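Local atomic coordinates of FMN-binding domain-containing protein (PDB entry 3O6U), a protein that is of unknown function but probably binds FMN. Residues L23-S28 with E103-N108. Residues are numbered along the deposited sequence; the frame is centred on the assembly and turned at random.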
ATOM      1  N   LEU A  23      -4.189  -0.002   1.747  1.00 22.21           N
ATOM      2  CA  LEU A  23      -3.151   0.196   2.736  1.00 17.13           C
ATOM      3  C   LEU A  23      -3.778   0.334   4.121  1.00 27.00           C
ATOM      4  O   LEU A  23      -4.657   1.180   4.332  1.00 23.43           O
ATOM      5  CB  LEU A  23      -2.321   1.451   2.448  1.00  9.31           C
ATOM      6  CG  LEU A  23      -1.318   1.874   3.534  1.00 22.27           C
ATOM      7  CD1 LEU A  23      -0.338   0.738   3.838  1.00 25.44           C
ATOM      8  CD2 LEU A  23      -0.573   3.129   3.069  1.00 22.93           C
ATOM      9  N   SER A  24      -3.358  -0.527   5.048  1.00 20.22           N
ATOM     10  CA  SER A  24      -3.812  -0.403   6.422  1.00 19.53           C
ATOM     11  C   SER A  24      -2.625  -0.114   7.318  1.00 29.67           C
ATOM     12  O   SER A  24      -1.516  -0.597   7.075  1.00 26.94           O
ATOM     13  CB  SER A  24      -4.482  -1.675   6.947  1.00 23.02           C
ATOM     14  OG  SER A  24      -5.841  -1.687   6.588  1.00 32.48           O
ATOM     15  N   ILE A  25      -2.862   0.705   8.335  1.00 22.21           N
ATOM     16  CA  ILE A  25      -1.830   0.949   9.310  1.00 29.69           C
ATOM     17  C   ILE A  25      -2.404   0.916  10.721  1.00 34.82           C
ATOM     18  O   ILE A  25      -3.621   1.003  10.938  1.00 35.18           O
ATOM     19  CB  ILE A  25      -1.067   2.315   9.104  1.00 28.74           C
ATOM     20  CG1 ILE A  25      -2.027   3.509   9.167  1.00 25.93           C
ATOM     21  CG2 ILE A  25      -0.293   2.280   7.791  1.00 26.43           C
ATOM     22  CD1 ILE A  25      -1.297   4.834   9.368  1.00 21.54           C
ATOM     23  N   LYS A  26      -1.514   0.696  11.673  1.00 31.97           N
ATOM     24  CA  LYS A  26      -1.912   0.759  13.063  1.00 31.20           C
ATOM     25  C   LYS A  26      -0.931   1.781  13.671  1.00 27.26           C
ATOM     26  O   LYS A  26       0.276   1.766  13.405  1.00 28.44           O
ATOM     27  CB  LYS A  26      -1.843  -0.615  13.758  1.00 26.34           C
ATOM     28  CG  LYS A  26      -2.289  -0.611  15.224  1.00 38.93           C
ATOM     29  CD  LYS A  26      -2.195  -2.010  15.874  1.00 38.39           C
ATOM     30  CE  LYS A  26      -3.226  -2.985  15.317  1.00 39.50           C
ATOM     31  NZ  LYS A  26      -4.628  -2.604  15.658  1.00 41.22           N
ATOM     32  N   VAL A  27      -1.486   2.707  14.438  1.00 22.64           N
ATOM     33  CA  VAL A  27      -0.694   3.746  15.073  1.00 26.46           C
ATOM     34  C   VAL A  27      -0.837   3.566  16.577  1.00 23.54           C
ATOM     35  O   VAL A  27      -1.948   3.533  17.108  1.00 34.81           O
ATOM     36  CB  VAL A  27      -1.195   5.173  14.663  1.00 36.17           C
ATOM     37  CG1 VAL A  27      -0.321   6.230  15.328  1.00 33.46           C
ATOM     38  CG2 VAL A  27      -1.196   5.346  13.122  1.00 14.81           C
ATOM     39  N   SER A  28       0.285   3.452  17.266  1.00 30.82           N
ATOM     40  CA  SER A  28       0.265   3.248  18.710  1.00 24.92           C
ATOM     41  C   SER A  28       1.281   4.135  19.376  1.00 29.99           C
ATOM     42  O   SER A  28       2.470   4.015  19.109  1.00 35.50           O
ATOM     43  CB  SER A  28       0.591   1.795  19.054  1.00 31.07           C
ATOM     44  OG  SER A  28       0.660   1.619  20.462  1.00 44.56           O
ATOM     45  N   GLU A 103       0.292   8.883   1.938  1.00 27.73           N
ATOM     46  CA  GLU A 103       0.031  10.294   2.220  1.00 33.75           C
ATOM     47  C   GLU A 103      -1.396  10.445   2.749  1.00 29.40           C
ATOM     48  O   GLU A 103      -1.611  11.085   3.778  1.00 28.65           O
ATOM     49  CB  GLU A 103       0.220  11.164   0.956  1.00 41.86           C
ATOM     50  CG  GLU A 103       1.626  11.046   0.358  1.00 63.31           C
ATOM     51  CD  GLU A 103       1.794  11.720  -1.005  1.00 76.61           C
ATOM     52  OE1 GLU A 103       0.989  12.618  -1.351  1.00 72.04           O
ATOM     53  OE2 GLU A 103       2.758  11.355  -1.724  1.00 78.08           O
ATOM     54  N   LYS A 104      -2.367   9.821   2.087  1.00 22.79           N
ATOM     55  CA  LYS A 104      -3.737   9.960   2.538  1.00 24.13           C
ATOM     56  C   LYS A 104      -4.041   9.254   3.851  1.00 25.44           C
ATOM     57  O   LYS A 104      -4.766   9.807   4.676  1.00 33.53           O
ATOM     58  CB  LYS A 104      -4.716   9.501   1.456  1.00 24.36           C
ATOM     59  CG  LYS A 104      -6.161   9.803   1.835  1.00 44.84           C
ATOM     60  CD  LYS A 104      -6.381  11.310   1.962  1.00 57.24           C
ATOM     61  CE  LYS A 104      -7.852  11.651   2.203  1.00 67.43           C
ATOM     62  NZ  LYS A 104      -8.105  13.132   2.235  1.00 72.22           N
ATOM     63  N   VAL A 105      -3.490   8.055   4.076  1.00 23.06           N
ATOM     64  CA  VAL A 105      -3.767   7.357   5.344  1.00 20.48           C
ATOM     65  C   VAL A 105      -3.134   8.093   6.532  1.00 22.94           C
ATOM     66  O   VAL A 105      -3.715   8.135   7.620  1.00 33.01           O
ATOM     67  CB  VAL A 105      -3.345   5.822   5.304  1.00 19.50           C
ATOM     68  CG1 VAL A 105      -1.876   5.590   5.690  1.00 18.14           C
ATOM     69  CG2 VAL A 105      -4.279   5.035   6.220  1.00 18.68           C
ATOM     70  N   LEU A 106      -1.960   8.687   6.310  1.00 27.73           N
ATOM     71  CA  LEU A 106      -1.265   9.459   7.341  1.00 28.18           C
ATOM     72  C   LEU A 106      -2.009  10.759   7.677  1.00 38.23           C
ATOM     73  O   LEU A 106      -1.947  11.220   8.815  1.00 40.01           O
ATOM     74  CB  LEU A 106       0.178   9.755   6.900  1.00 27.91           C
ATOM     75  CG  LEU A 106       1.121   8.531   6.922  1.00 33.07           C
ATOM     76  CD1 LEU A 106       2.468   8.846   6.283  1.00 35.91           C
ATOM     77  CD2 LEU A 106       1.318   8.076   8.341  1.00 34.93           C
ATOM     78  N   LYS A 107      -2.700  11.357   6.702  1.00 32.11           N
ATOM     79  CA  LYS A 107      -3.462  12.559   7.000  1.00 35.80           C
ATOM     80  C   LYS A 107      -4.602  12.163   7.929  1.00 38.76           C
ATOM     81  O   LYS A 107      -4.923  12.889   8.877  1.00 46.30           O
ATOM     82  CB  LYS A 107      -4.071  13.192   5.743  1.00 42.39           C
ATOM     83  CG  LYS A 107      -3.117  14.071   4.945  1.00 55.79           C
ATOM     84  CD  LYS A 107      -3.890  15.112   4.134  1.00 77.74           C
ATOM     85  CE  LYS A 107      -5.021  14.470   3.318  1.00 88.32           C
ATOM     86  NZ  LYS A 107      -6.234  15.349   3.186  1.00 88.95           N
ATOM     87  N   ASN A 108      -5.216  11.014   7.653  1.00 34.22           N
ATOM     88  CA  ASN A 108      -6.341  10.542   8.455  1.00 27.05           C
ATOM     89  C   ASN A 108      -5.910  10.215   9.871  1.00 30.32           C
ATOM     90  O   ASN A 108      -6.669  10.399  10.818  1.00 29.19           O
ATOM     91  CB  ASN A 108      -6.997   9.324   7.792  1.00 28.46           C
ATOM     92  CG  ASN A 108      -7.689   9.673   6.483  1.00 32.05           C
ATOM     93  OD1 ASN A 108      -7.844  10.842   6.131  1.00 46.40           O
ATOM     94  ND2 ASN A 108      -8.119   8.654   5.762  1.00 25.88           N
TER
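Val-105 points from the helix toward the strand and meets two side chains there, Leu-23 and Ile-25, alternate residues on the same face of the sheet. Its CG1 touches both: it lies 3.8 Å from Ile-25 CD1 and equally 3.8 Å from Leu-23 CD2. Ile-25 and Val-105 reach toward each other end to end, with Ile-25 CG1 also 4.0 Å from Val-105 CG2, whereas the leucine crosses the valine at about a right angle and offers a single methyl. A chi1 of 59° sets Ile-25 CG1 between its backbone N and carbonyl carbon, sending the longer branch out to the helix. From there CD1 goes on to Leu-106 CD2, a looser touch at 4.3 Å; Leu-106 leaves its backbone neither at nor away from the strand, yet its end comes nearer.

Segment 103-108 belongs to helix 92-111, which packs on the sheet; the axis of 103-108 passes 9.3 Å from that of strand 23-27, at 36° to it. Tyr-7 and Val-9 of the adjacent strand 5-11 also touch Val-105, while Phe-98, Leu-101 and Ala-102, earlier in the same helix, touch Leu-23. Methyl and methylene groups alone make the contact, so it rests on apolar packing, mostly buried, without directional bonds.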